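Local coordinates for heme-binding protein HutZ (Vibrio cholerae, PDB 3TGV), which binds heme and very probably degrades it to biliverdin beta and delta, releasing the iron, at residues R79-F84 against G132-G137; K8-E13 against I64-D69; D85-M90 against Q128-L133; A33-N38 against G106-E111. The protein carries 1 engineered substitution. All coordinates share one frame; numbering follows the deposited sequence.

Interaction 1 (R79-F84 against G132-G137)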
loop_
_atom_site.group_PDB
_atom_site.type_symbol
_atom_site.label_atom_id
_atom_site.label_comp_id
_atom_site.label_asym_id
_atom_site.label_seq_id
_atom_site.Cartn_x
_atom_site.Cartn_y
_atom_site.Cartn_z
ATOM N N ARG A 79 -12.284 -1.908 2.612
ATOM C CA ARG A 79 -11.347 -2.663 3.430
ATOM C C ARG A 79 -11.101 -1.918 4.744
ATOM O O ARG A 79 -10.818 -0.722 4.764
ATOM C CB ARG A 79 -10.041 -2.943 2.664
ATOM C CG ARG A 79 -10.191 -3.956 1.519
ATOM C CD ARG A 79 -8.935 -4.053 0.659
ATOM N NE ARG A 79 -7.857 -4.771 1.328
ATOM C CZ ARG A 79 -6.610 -4.853 0.875
ATOM N NH1 ARG A 79 -6.257 -4.265 -0.264
ATOM N NH2 ARG A 79 -5.710 -5.534 1.564
ATOM N N LYS A 80 -11.260 -2.630 5.848
ATOM C CA LYS A 80 -11.004 -2.082 7.172
ATOM C C LYS A 80 -9.557 -1.606 7.237
ATOM O O LYS A 80 -8.634 -2.361 6.906
ATOM C CB LYS A 80 -11.265 -3.178 8.210
ATOM C CG LYS A 80 -11.137 -2.797 9.663
ATOM C CD LYS A 80 -11.714 -3.926 10.527
ATOM C CE LYS A 80 -11.156 -3.931 11.935
ATOM N NZ LYS A 80 -11.598 -5.118 12.739
ATOM N N ARG A 81 -9.349 -0.359 7.649
ATOM C CA ARG A 81 -8.006 0.209 7.602
ATOM C C ARG A 81 -7.789 1.401 8.525
ATOM O O ARG A 81 -8.747 2.076 8.924
ATOM C CB ARG A 81 -7.674 0.617 6.166
ATOM C CG ARG A 81 -8.548 1.748 5.616
ATOM C CD ARG A 81 -8.428 1.829 4.095
ATOM N NE ARG A 81 -9.171 2.955 3.535
ATOM C CZ ARG A 81 -10.440 2.895 3.136
ATOM N NH1 ARG A 81 -11.119 1.761 3.224
ATOM N NH2 ARG A 81 -11.032 3.975 2.641
ATOM N N LEU A 82 -6.518 1.636 8.849
ATOM C CA LEU A 82 -6.057 2.802 9.597
ATOM C C LEU A 82 -5.021 3.494 8.735
ATOM O O LEU A 82 -4.109 2.839 8.234
ATOM C CB LEU A 82 -5.348 2.375 10.880
ATOM C CG LEU A 82 -6.120 1.627 11.966
ATOM C CD1 LEU A 82 -5.205 1.319 13.123
ATOM C CD2 LEU A 82 -7.344 2.433 12.434
ATOM N N THR A 83 -5.129 4.804 8.562
ATOM C CA THR A 83 -4.159 5.523 7.732
ATOM C C THR A 83 -3.711 6.803 8.432
ATOM O O THR A 83 -4.510 7.476 9.108
ATOM C CB THR A 83 -4.749 5.863 6.346
ATOM O OG1 THR A 83 -5.328 4.687 5.766
ATOM C CG2 THR A 83 -3.663 6.374 5.407
ATOM N N PHE A 84 -2.435 7.133 8.277
ATOM C CA PHE A 84 -1.881 8.352 8.852
ATOM C C PHE A 84 -0.573 8.707 8.166
ATOM O O PHE A 84 0.091 7.835 7.603
ATOM C CB PHE A 84 -1.669 8.211 10.364
ATOM C CG PHE A 84 -0.756 7.078 10.766
ATOM C CD1 PHE A 84 -1.233 5.782 10.850
ATOM C CD2 PHE A 84 0.573 7.320 11.101
ATOM C CE1 PHE A 84 -0.397 4.735 11.228
ATOM C CE2 PHE A 84 1.419 6.271 11.486
ATOM C CZ PHE A 84 0.924 4.983 11.552
ATOM N N GLY A 132 -2.822 13.589 12.219
ATOM C CA GLY A 132 -4.052 12.888 12.531
ATOM C C GLY A 132 -4.083 11.448 12.051
ATOM O O GLY A 132 -3.124 10.951 11.440
ATOM N N LEU A 133 -5.203 10.788 12.329
ATOM C CA LEU A 133 -5.416 9.384 12.019
ATOM C C LEU A 133 -6.793 9.212 11.393
ATOM O O LEU A 133 -7.784 9.793 11.866
ATOM C CB LEU A 133 -5.372 8.575 13.318
ATOM C CG LEU A 133 -5.059 7.080 13.369
ATOM C CD1 LEU A 133 -6.044 6.384 14.268
ATOM C CD2 LEU A 133 -4.973 6.394 12.005
ATOM N N PHE A 134 -6.868 8.402 10.346
ATOM C CA PHE A 134 -8.147 8.044 9.752
ATOM C C PHE A 134 -8.421 6.573 9.999
ATOM O O PHE A 134 -7.543 5.721 9.835
ATOM C CB PHE A 134 -8.147 8.341 8.268
ATOM C CG PHE A 134 -9.382 7.869 7.550
ATOM C CD1 PHE A 134 -9.338 6.756 6.726
ATOM C CD2 PHE A 134 -10.573 8.563 7.660
ATOM C CE1 PHE A 134 -10.478 6.326 6.048
ATOM C CE2 PHE A 134 -11.711 8.143 6.994
ATOM C CZ PHE A 134 -11.657 7.022 6.176
ATOM N N VAL A 135 -9.654 6.286 10.382
ATOM C CA VAL A 135 -10.054 4.956 10.783
ATOM C C VAL A 135 -11.293 4.583 9.994
ATOM O O VAL A 135 -12.281 5.315 10.000
ATOM C CB VAL A 135 -10.393 4.949 12.279
ATOM C CG1 VAL A 135 -10.855 3.581 12.730
ATOM C CG2 VAL A 135 -9.186 5.420 13.082
ATOM N N LYS A 136 -11.253 3.451 9.308
ATOM C CA LYS A 136 -12.408 3.040 8.522
ATOM C C LYS A 136 -12.780 1.581 8.791
ATOM O O LYS A 136 -11.911 0.701 8.775
ATOM C CB LYS A 136 -12.136 3.265 7.034
ATOM C CG LYS A 136 -13.245 2.777 6.119
ATOM C CD LYS A 136 -14.357 3.808 5.977
ATOM C CE LYS A 136 -15.380 3.380 4.929
ATOM N NZ LYS A 136 -16.628 2.881 5.577
ATOM N N GLY A 137 -14.061 1.341 9.060
ATOM C CA GLY A 137 -14.590 -0.005 9.225
ATOM C C GLY A 137 -14.605 -0.577 10.630
ATOM O O GLY A 137 -14.755 -1.790 10.807
#
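Arg81 to Thr83 and Phe134 to Lys136 pair as antiparallel strands, setting the short strand 134-136 alongside strand 81-91, whose other edge pairs with strand 61-67, in what is probably the split-barrel sheet of the pyridoxamine 5'-phosphate oxidase-like family. Arg81 N reaches Lys136 O at 3.0 Å and Lys136 N returns to Arg81 O at 2.9 Å; Thr83 N to Phe134 O is 2.9 Å, and Phe134 N to Thr83 O, a nearly straight bond, 2.8 Å. The non-hydrogen-bonded pair between them, Leu82 and Val135, puts its side chains alongside each other, Leu82 CD2 3.6 Å from Val135 CG2. Further on, Leu133 CD2 lies 4.0 Å from Phe84 CD1.

Arg81, Thr83, Phe134 and Lys136 share the other face. With chi1 at 65°, Arg81 CG sits between its own backbone N and C, and the chain then runs extended to NE. The guanidinium lays one face over Lys136 CG, while NH2 approaches the edge of the Phe134 ring. NH1 donates a hydrogen bond of 2.9 Å to Arg79 O, which lies near the guanidinium plane. Lys136 NZ instead forms a salt bridge with Glu141. With Arg81 NH1 and Lys136 NZ 6.1 Å apart and each given its own acceptor, repulsion between the two cations is probably eased, while Leu82 and Val135 meet on the opposite face through carbon alone.

Interaction 2 (K8-E13 against I64-D69); sequences KEFRQE and IMMIED
Phe10 drives the rim of its ring into the backbone of Met66 to Glu68, the main contact between segments 8-13 and 64-69. Its CG stands anti to the backbone N (chi1 -174°), and the ring carries CE2 to 3.5 Å from Met66 O and CZ to 3.8 Å from Glu68 N. Both polar atoms lie at the ring edge, near its plane, so the partly positive C-H rim meets the carbonyl oxygen. Met66 slides past the ring in the opposite direction. Its CG lies 3.7 Å from Phe10 CE2, and SD makes an oblique Met-aromatic contact, 4.9 Å from the ring centroid. The sulfur also rests 3.8 Å from Arg11 CA, against the helix backbone.

Outward from this buried wedge the contact thins. Glu68 offers little more than CB, 4.2 Å from Phe10 CE1, and its carboxylate leads away to accept from Lys80 N. Arg11 touches SD loosely through CG, while its NH2 goes to Tyr42 OH. Lys8, Glu9 and Gln12, on the exposed side of the helix, make no contact with 64-69.

The axes of 8-13 and 64-67 cross at 100°, 9.4 Å apart at their closest. Around them, Phe138 meets Phe10 edge to face, Leu82 of strand 81-91 lies against Arg11, and Leu17 of strand 16-22 packs on Met66.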
loop_
_atom_site.group_PDB
_atom_site.type_symbol
_atom_site.label_atom_id
_atom_site.label_comp_id
_atom_site.label_asym_id
_atom_site.label_seq_id
_atom_site.Cartn_x
_atom_site.Cartn_y
_atom_site.Cartn_z
ATOM N N LYS A 8 -7.614 -1.597 18.908
ATOM C CA LYS A 8 -6.524 -2.262 19.603
ATOM C C LYS A 8 -6.272 -3.643 19.008
ATOM O O LYS A 8 -5.149 -3.954 18.624
ATOM C CB LYS A 8 -6.825 -2.359 21.098
ATOM C CG LYS A 8 -5.679 -2.911 21.938
ATOM C CD LYS A 8 -5.941 -2.665 23.411
ATOM C CE LYS A 8 -5.158 -3.615 24.295
ATOM N NZ LYS A 8 -3.692 -3.462 24.123
ATOM N N GLU A 9 -7.311 -4.466 18.910
ATOM C CA GLU A 9 -7.141 -5.800 18.348
ATOM C C GLU A 9 -6.505 -5.760 16.956
ATOM O O GLU A 9 -5.650 -6.579 16.635
ATOM C CB GLU A 9 -8.470 -6.544 18.290
ATOM C CG GLU A 9 -9.123 -6.777 19.660
ATOM C CD GLU A 9 -8.213 -7.506 20.656
ATOM O OE1 GLU A 9 -7.234 -6.891 21.155
ATOM O OE2 GLU A 9 -8.487 -8.697 20.944
ATOM N N PHE A 10 -6.938 -4.807 16.138
ATOM C CA PHE A 10 -6.449 -4.660 14.766
ATOM C C PHE A 10 -4.970 -4.312 14.757
ATOM O O PHE A 10 -4.195 -4.914 14.024
ATOM C CB PHE A 10 -7.266 -3.570 14.057
ATOM C CG PHE A 10 -6.977 -3.410 12.579
ATOM C CD1 PHE A 10 -7.524 -4.284 11.646
ATOM C CD2 PHE A 10 -6.218 -2.343 12.120
ATOM C CE1 PHE A 10 -7.306 -4.115 10.288
ATOM C CE2 PHE A 10 -5.980 -2.169 10.757
ATOM C CZ PHE A 10 -6.530 -3.055 9.841
ATOM N N ARG A 11 -4.573 -3.343 15.576
ATOM C CA ARG A 11 -3.174 -2.919 15.610
ATOM C C ARG A 11 -2.291 -4.065 16.072
ATOM O O ARG A 11 -1.152 -4.183 15.637
ATOM C CB ARG A 11 -2.961 -1.740 16.556
ATOM C CG ARG A 11 -3.518 -0.405 16.084
ATOM C CD ARG A 11 -3.531 0.598 17.251
ATOM N NE ARG A 11 -2.310 1.385 17.278
ATOM C CZ ARG A 11 -1.828 2.014 18.342
ATOM N NH1 ARG A 11 -2.441 1.944 19.511
ATOM N NH2 ARG A 11 -0.691 2.692 18.235
ATOM N N GLN A 12 -2.817 -4.899 16.963
ATOM C CA GLN A 12 -2.061 -6.034 17.493
ATOM C C GLN A 12 -1.956 -7.188 16.499
ATOM O O GLN A 12 -0.942 -7.887 16.448
ATOM C CB GLN A 12 -2.683 -6.521 18.810
ATOM C CG GLN A 12 -2.301 -5.671 20.005
ATOM C CD GLN A 12 -3.037 -6.063 21.279
ATOM O OE1 GLN A 12 -3.985 -6.851 21.252
ATOM N NE2 GLN A 12 -2.597 -5.509 22.406
ATOM N N GLU A 13 -3.005 -7.395 15.712
ATOM C CA GLU A 13 -3.029 -8.503 14.765
ATOM C C GLU A 13 -2.237 -8.189 13.498
ATOM O O GLU A 13 -1.505 -9.038 12.991
ATOM C CB GLU A 13 -4.474 -8.873 14.407
ATOM C CG GLU A 13 -4.610 -10.090 13.481
ATOM C CD GLU A 13 -4.454 -9.747 12.001
ATOM O OE1 GLU A 13 -4.970 -8.680 11.582
ATOM O OE2 GLU A 13 -3.822 -10.549 11.261
ATOM N N ILE A 64 1.324 6.252 5.766
ATOM C CA ILE A 64 1.285 4.883 6.291
ATOM C C ILE A 64 -0.132 4.305 6.318
ATOM O O ILE A 64 -1.095 4.999 6.660
ATOM C CB ILE A 64 1.841 4.841 7.720
ATOM C CG1 ILE A 64 3.325 5.214 7.722
ATOM C CG2 ILE A 64 1.617 3.463 8.349
ATOM C CD1 ILE A 64 3.857 5.571 9.086
ATOM N N MET A 65 -0.265 3.038 5.953
ATOM C CA MET A 65 -1.563 2.368 6.016
ATOM C C MET A 65 -1.448 0.955 6.569
ATOM O O MET A 65 -0.575 0.174 6.166
ATOM C CB MET A 65 -2.237 2.345 4.641
ATOM C CG MET A 65 -3.550 1.587 4.617
ATOM S SD MET A 65 -4.453 1.745 3.057
ATOM C CE MET A 65 -3.276 0.989 1.941
ATOM N N MET A 66 -2.330 0.646 7.505
ATOM C CA MET A 66 -2.463 -0.689 8.060
ATOM C C MET A 66 -3.842 -1.175 7.598
ATOM O O MET A 66 -4.855 -0.517 7.855
ATOM C CB MET A 66 -2.373 -0.582 9.583
ATOM C CG MET A 66 -2.270 -1.873 10.365
ATOM S SD MET A 66 -2.304 -1.530 12.154
ATOM C CE MET A 66 -1.004 -0.323 12.290
ATOM N N ILE A 67 -3.889 -2.295 6.884
ATOM C CA ILE A 67 -5.115 -2.703 6.193
ATOM C C ILE A 67 -5.420 -4.206 6.269
ATOM O O ILE A 67 -4.503 -5.042 6.252
ATOM C CB ILE A 67 -5.075 -2.253 4.703
ATOM C CG1 ILE A 67 -6.409 -2.547 4.021
ATOM C CG2 ILE A 67 -3.881 -2.908 3.958
ATOM C CD1 ILE A 67 -6.610 -1.764 2.746
ATOM N N GLU A 68 -6.703 -4.559 6.360
ATOM C CA GLU A 68 -7.065 -5.970 6.419
ATOM C C GLU A 68 -6.837 -6.597 5.049
ATOM O O GLU A 68 -6.792 -5.894 4.046
ATOM C CB GLU A 68 -8.520 -6.177 6.858
ATOM C CG GLU A 68 -9.540 -5.907 5.777
ATOM C CD GLU A 68 -10.979 -6.068 6.274
ATOM O OE1 GLU A 68 -11.230 -6.883 7.186
ATOM O OE2 GLU A 68 -11.853 -5.376 5.741
ATOM N N ASP A 69 -6.709 -7.917 5.010
ATOM C CA ASP A 69 -6.380 -8.633 3.781
ATOM C C ASP A 69 -7.532 -8.600 2.786
ATOM O O ASP A 69 -8.685 -8.519 3.186
ATOM C CB ASP A 69 -6.038 -10.086 4.106
ATOM C CG ASP A 69 -4.678 -10.234 4.763
ATOM O OD1 ASP A 69 -3.816 -9.356 4.539
ATOM O OD2 ASP A 69 -4.466 -11.230 5.490
#

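Interaction 3 (D85-M90 against Q128-L133). Engineered in segment 128-133: Gln131 (natural residue His).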
loop_
_atom_site.group_PDB
_atom_site.type_symbol
_atom_site.label_atom_id
_atom_site.label_comp_id
_atom_site.label_asym_id
_atom_site.label_seq_id
_atom_site.Cartn_x
_atom_site.Cartn_y
_atom_site.Cartn_z
ATOM N N ASP A 85 -0.220 9.988 8.193
ATOM C CA ASP A 85 1.056 10.446 7.663
ATOM C C ASP A 85 2.025 10.560 8.818
ATOM O O ASP A 85 1.598 10.679 9.967
ATOM C CB ASP A 85 0.912 11.792 6.956
ATOM C CG ASP A 85 0.045 11.708 5.707
ATOM O OD1 ASP A 85 -0.251 10.581 5.245
ATOM O OD2 ASP A 85 -0.348 12.774 5.187
ATOM N N ALA A 86 3.325 10.510 8.517
ATOM C CA ALA A 86 4.361 10.485 9.543
ATOM C C ALA A 86 5.658 11.152 9.090
ATOM O O ALA A 86 5.837 11.454 7.921
ATOM C CB ALA A 86 4.638 9.045 9.979
ATOM N N VAL A 87 6.558 11.380 10.040
ATOM C CA VAL A 87 7.889 11.892 9.748
ATOM C C VAL A 87 8.903 10.811 10.068
ATOM O O VAL A 87 8.908 10.274 11.175
ATOM C CB VAL A 87 8.220 13.124 10.595
ATOM C CG1 VAL A 87 9.646 13.598 10.297
ATOM C CG2 VAL A 87 7.208 14.221 10.337
ATOM N N ALA A 88 9.751 10.480 9.100
ATOM C CA ALA A 88 10.695 9.381 9.259
ATOM C C ALA A 88 12.036 9.853 9.786
ATOM O O ALA A 88 12.506 10.926 9.434
ATOM C CB ALA A 88 10.893 8.640 7.937
ATOM N N SER A 89 12.651 9.020 10.615
ATOM C CA SER A 89 13.965 9.302 11.149
ATOM C C SER A 89 14.717 7.984 11.238
ATOM O O SER A 89 14.143 6.956 11.601
ATOM C CB SER A 89 13.840 9.955 12.526
ATOM O OG SER A 89 14.990 10.723 12.822
ATOM N N MET A 90 15.996 7.999 10.888
ATOM C CA MET A 90 16.803 6.794 10.980
ATOM C C MET A 90 17.313 6.567 12.408
ATOM O O MET A 90 17.712 7.510 13.096
ATOM C CB MET A 90 17.974 6.854 10.000
ATOM C CG MET A 90 18.849 5.637 10.079
ATOM S SD MET A 90 20.111 5.552 8.781
ATOM C CE MET A 90 21.088 4.167 9.416
ATOM N N GLN A 128 6.938 8.694 13.067
ATOM C CA GLN A 128 6.121 9.398 14.053
ATOM C C GLN A 128 4.995 10.178 13.396
ATOM O O GLN A 128 5.242 11.078 12.589
ATOM C CB GLN A 128 6.989 10.349 14.877
ATOM C CG GLN A 128 8.229 9.688 15.442
ATOM C CD GLN A 128 8.997 10.590 16.375
ATOM O OE1 GLN A 128 9.986 11.218 15.982
ATOM N NE2 GLN A 128 8.554 10.656 17.625
ATOM N N PRO A 129 3.747 9.827 13.741
ATOM C CA PRO A 129 2.521 10.434 13.198
ATOM C C PRO A 129 2.438 11.913 13.503
ATOM O O PRO A 129 2.910 12.331 14.561
ATOM C CB PRO A 129 1.398 9.689 13.932
ATOM C CG PRO A 129 2.040 9.092 15.140
ATOM C CD PRO A 129 3.456 8.775 14.728
ATOM N N GLU A 130 1.835 12.697 12.612
ATOM C CA GLU A 130 1.796 14.141 12.831
ATOM C C GLU A 130 0.484 14.867 12.514
ATOM O O GLU A 130 0.143 15.852 13.173
ATOM C CB GLU A 130 2.946 14.806 12.082
ATOM C CG GLU A 130 3.466 16.047 12.770
ATOM C CD GLU A 130 4.903 16.333 12.404
ATOM O OE1 GLU A 130 5.136 16.887 11.308
ATOM O OE2 GLU A 130 5.796 15.990 13.211
ATOM N N GLN A 131 -0.247 14.401 11.510
ATOM C CA GLN A 131 -1.396 15.163 11.039
ATOM C C GLN A 131 -2.733 14.441 11.202
ATOM O O GLN A 131 -3.665 14.662 10.421
ATOM C CB GLN A 131 -1.186 15.584 9.580
ATOM C CG GLN A 131 0.046 16.437 9.351
ATOM C CD GLN A 131 0.098 17.678 10.239
ATOM O OE1 GLN A 131 0.875 18.603 9.989
ATOM N NE2 GLN A 131 -0.727 17.702 11.280
ATOM N N GLY A 132 -2.822 13.589 12.219
ATOM C CA GLY A 132 -4.052 12.888 12.531
ATOM C C GLY A 132 -4.083 11.448 12.051
ATOM O O GLY A 132 -3.124 10.951 11.440
ATOM N N LEU A 133 -5.203 10.788 12.329
ATOM C CA LEU A 133 -5.416 9.384 12.019
ATOM C C LEU A 133 -6.793 9.212 11.393
ATOM O O LEU A 133 -7.784 9.793 11.866
ATOM C CB LEU A 133 -5.372 8.575 13.318
ATOM C CG LEU A 133 -5.059 7.080 13.369
ATOM C CD1 LEU A 133 -6.044 6.384 14.268
ATOM C CD2 LEU A 133 -4.973 6.394 12.005
HETATM O O HOH W 1 -0.609 12.054 10.948
HETATM O O HOH W 2 -2.312 11.818 8.943
#
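Ala86 and Val87 run antiparallel to Gln128 and Pro129, with Ala86 facing Pro129 as a non-hydrogen-bonded pair at a close 4.1 Å between CA atoms. The hydrogen-bonded pair is Val87 with Gln128. Val87 N donates to Gln128 O at 2.9 Å from above the carbonyl plane, 35° out of it, and Gln128 N gives a longer bond of 3.2 Å to Val87 O, again tilted. Pro129 has no N-H to offer; its CA instead makes a C-H...O contact of 3.4 Å with Asp85 O. Beyond it the pairing fades into a weak bond from Glu130 N to the same Asp85 O.

Around here the 122-129 strand parts from strand 81-91, before the chain returns to it as strand 134-136. Here two waters link the backbones. One donates to both Asp85 O and Gly132 O; the other accepts from Asp85 N at 2.9 Å and also donates to Gly132 O, at 2.8 Å. At Gly132, phi is 101°, a backbone angle at which a CB would collide with the carbonyl oxygen of Gln131. Gln131 is an engineered residue whose side chain leads away from strand 81-91.

Side chains add little. Ala86 CB lies against the Gln128 peptide, 3.4 Å from its O. Val87 CG2 is crossed by the extended Glu130 chain, whose carboxylate rests on the methyl with OE1 3.5 Å away. Asp85 turns aside, its OD1 hydrogen-bonded to Ser63 OG, and its side chain packs on Pro28 of the second subunit.

Interaction 4 (A33-N38 against G106-E111)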
loop_
_atom_site.group_PDB
_atom_site.type_symbol
_atom_site.label_atom_id
_atom_site.label_comp_id
_atom_site.label_asym_id
_atom_site.label_seq_id
_atom_site.Cartn_x
_atom_site.Cartn_y
_atom_site.Cartn_z
ATOM N N ALA A 33 6.315 -2.963 4.785
ATOM C CA ALA A 33 7.326 -3.397 5.739
ATOM C C ALA A 33 6.656 -3.942 6.993
ATOM O O ALA A 33 5.731 -3.324 7.522
ATOM C CB ALA A 33 8.234 -2.236 6.102
ATOM N N PRO A 34 7.111 -5.111 7.467
ATOM C CA PRO A 34 6.690 -5.542 8.805
ATOM C C PRO A 34 7.077 -4.440 9.799
ATOM O O PRO A 34 8.022 -3.691 9.535
ATOM C CB PRO A 34 7.515 -6.818 9.039
ATOM C CG PRO A 34 7.768 -7.351 7.654
ATOM C CD PRO A 34 7.895 -6.138 6.757
ATOM N N PHE A 35 6.352 -4.310 10.902
ATOM C CA PHE A 35 6.611 -3.219 11.837
ATOM C C PHE A 35 6.414 -3.674 13.271
ATOM O O PHE A 35 5.808 -4.709 13.523
ATOM C CB PHE A 35 5.646 -2.051 11.574
ATOM C CG PHE A 35 4.237 -2.309 12.057
ATOM C CD1 PHE A 35 3.389 -3.156 11.351
ATOM C CD2 PHE A 35 3.759 -1.710 13.222
ATOM C CE1 PHE A 35 2.088 -3.388 11.787
ATOM C CE2 PHE A 35 2.468 -1.949 13.677
ATOM C CZ PHE A 35 1.627 -2.774 12.964
ATOM N N VAL A 36 6.938 -2.886 14.201
ATOM C CA VAL A 36 6.488 -2.926 15.587
ATOM C C VAL A 36 6.144 -1.502 15.982
ATOM O O VAL A 36 6.604 -0.549 15.349
ATOM C CB VAL A 36 7.579 -3.462 16.543
ATOM C CG1 VAL A 36 7.972 -4.875 16.165
ATOM C CG2 VAL A 36 8.789 -2.546 16.538
ATOM N N GLN A 37 5.329 -1.343 17.018
ATOM C CA GLN A 37 5.025 -0.001 17.505
ATOM C C GLN A 37 5.135 0.070 19.017
ATOM O O GLN A 37 4.918 -0.920 19.718
ATOM C CB GLN A 37 3.656 0.495 17.032
ATOM C CG GLN A 37 2.464 -0.203 17.660
ATOM C CD GLN A 37 1.725 0.662 18.682
ATOM O OE1 GLN A 37 2.250 1.669 19.179
ATOM N NE2 GLN A 37 0.495 0.265 19.000
ATOM N N ASN A 38 5.529 1.241 19.498
ATOM C CA ASN A 38 5.667 1.487 20.921
ATOM C C ASN A 38 5.540 2.970 21.209
ATOM O O ASN A 38 5.086 3.738 20.353
ATOM C CB ASN A 38 6.979 0.916 21.475
ATOM C CG ASN A 38 8.206 1.396 20.711
ATOM O OD1 ASN A 38 8.363 2.587 20.435
ATOM N ND2 ASN A 38 9.077 0.460 20.357
ATOM N N GLY A 106 12.316 -8.885 17.152
ATOM C CA GLY A 106 12.641 -10.294 17.305
ATOM C C GLY A 106 11.499 -11.027 17.989
ATOM O O GLY A 106 11.092 -12.103 17.560
ATOM N N GLU A 107 10.967 -10.439 19.055
ATOM C CA GLU A 107 9.842 -11.050 19.756
ATOM C C GLU A 107 8.614 -11.225 18.853
ATOM O O GLU A 107 7.921 -12.241 18.931
ATOM C CB GLU A 107 9.474 -10.245 21.005
ATOM C CG GLU A 107 8.095 -10.571 21.564
ATOM C CD GLU A 107 8.146 -11.175 22.960
ATOM O OE1 GLU A 107 7.297 -10.796 23.805
ATOM O OE2 GLU A 107 9.030 -12.027 23.208
ATOM N N ARG A 108 8.349 -10.246 17.994
ATOM C CA ARG A 108 7.172 -10.317 17.129
ATOM C C ARG A 108 7.397 -11.186 15.899
ATOM O O ARG A 108 6.477 -11.861 15.445
ATOM C CB ARG A 108 6.723 -8.924 16.685
ATOM C CG ARG A 108 5.247 -8.864 16.300
ATOM C CD ARG A 108 4.816 -7.478 15.839
ATOM N NE ARG A 108 3.356 -7.385 15.806
ATOM C CZ ARG A 108 2.663 -6.471 15.131
ATOM N NH1 ARG A 108 3.294 -5.556 14.401
ATOM N NH2 ARG A 108 1.329 -6.479 15.181
ATOM N N PHE A 109 8.608 -11.156 15.348
ATOM C CA PHE A 109 8.868 -11.809 14.066
ATOM C C PHE A 109 9.852 -12.975 14.126
ATOM O O PHE A 109 9.990 -13.719 13.157
ATOM C CB PHE A 109 9.336 -10.788 13.027
ATOM C CG PHE A 109 8.358 -9.681 12.800
ATOM C CD1 PHE A 109 7.154 -9.925 12.164
ATOM C CD2 PHE A 109 8.630 -8.403 13.238
ATOM C CE1 PHE A 109 6.241 -8.903 11.956
ATOM C CE2 PHE A 109 7.726 -7.386 13.034
ATOM C CZ PHE A 109 6.531 -7.636 12.393
ATOM N N GLY A 110 10.535 -13.130 15.253
ATOM C CA GLY A 110 11.371 -14.301 15.465
ATOM C C GLY A 110 12.779 -14.255 14.901
ATOM O O GLY A 110 13.335 -13.185 14.643
ATOM N N GLU A 111 13.356 -15.440 14.713
ATOM C CA GLU A 111 14.766 -15.585 14.346
ATOM C C GLU A 111 15.207 -14.721 13.174
ATOM O O GLU A 111 16.328 -14.207 13.158
ATOM C CB GLU A 111 15.085 -17.040 14.015
ATOM C CG GLU A 111 14.942 -18.003 15.173
ATOM C CD GLU A 111 15.396 -19.401 14.802
ATOM O OE1 GLU A 111 15.996 -19.554 13.716
ATOM O OE2 GLU A 111 15.151 -20.344 15.588
#
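Arg108 reaches from the last turn of helix 96-109 to Phe35 of strand 28-38 and places NH1 over the centre of the ring, 3.5 Å above its plane. The two flat groups are almost perpendicular, their planes 88° apart, so the guanidinium stands upright on the ring and points one nitrogen at it. Its CZ is 4.7 Å from the Phe35 ring centroid, close to the ring normal, which makes this a cation-pi contact. Phe35 starts out facing away from the helix; a chi1 of 75° puts CG between the backbone N and C, and the end of the side chain comes back under the arginine. The same NH1 donates to Phe35 O at 2.8 Å, with the oxygen in the guanidinium plane but the nitrogen 39° above the carbonyl plane.

Phe109 lies beside this pair. Pro34 CB sits over one face of its ring in a CH-pi contact, 4.0 Å from the centroid, and Arg108 CB covers the opposite face nearer the rim. Phe35 O meets the ring edge, 3.2 Å from Phe109 CZ. Val36 CG1 bridges both helix residues, 4.0 Å from Phe109 CE2 and about as far from Arg108 CD. From the second subunit, Phe77 meets Phe109 edge to face.

Phe35 O is therefore approached by one N-H and an aromatic rim. The guanidinium is met by the Phe35 face, this carbonyl, and Gln12 O, to which NH2 donates; together these would stabilise the cation, and bonds from two different nitrogens hold the rotation of the guanidinium.

From the N terminus, interaction 2 closes the first loop, bringing strand 61-67 back to helix 3-13. Interaction 4 opens within that loop, at 33-38, and closes after it, at 106-111, so the two cross; they also touch, Met66 CE packing on Phe35 CZ. Interactions 1 and 3 both open on strand 81-91, after interaction 2 has closed, and cross interaction 4 as well. They end on one stretch, sharing Gly132 and Leu133, with interaction 3 the inner closure. Strand 81-91 thus joins 61-67 on one side to 122-129 and 134-136 on the other, while interaction 4, across the chain's centre from interactions 1 and 3, ties helix 96-109 to the sheet.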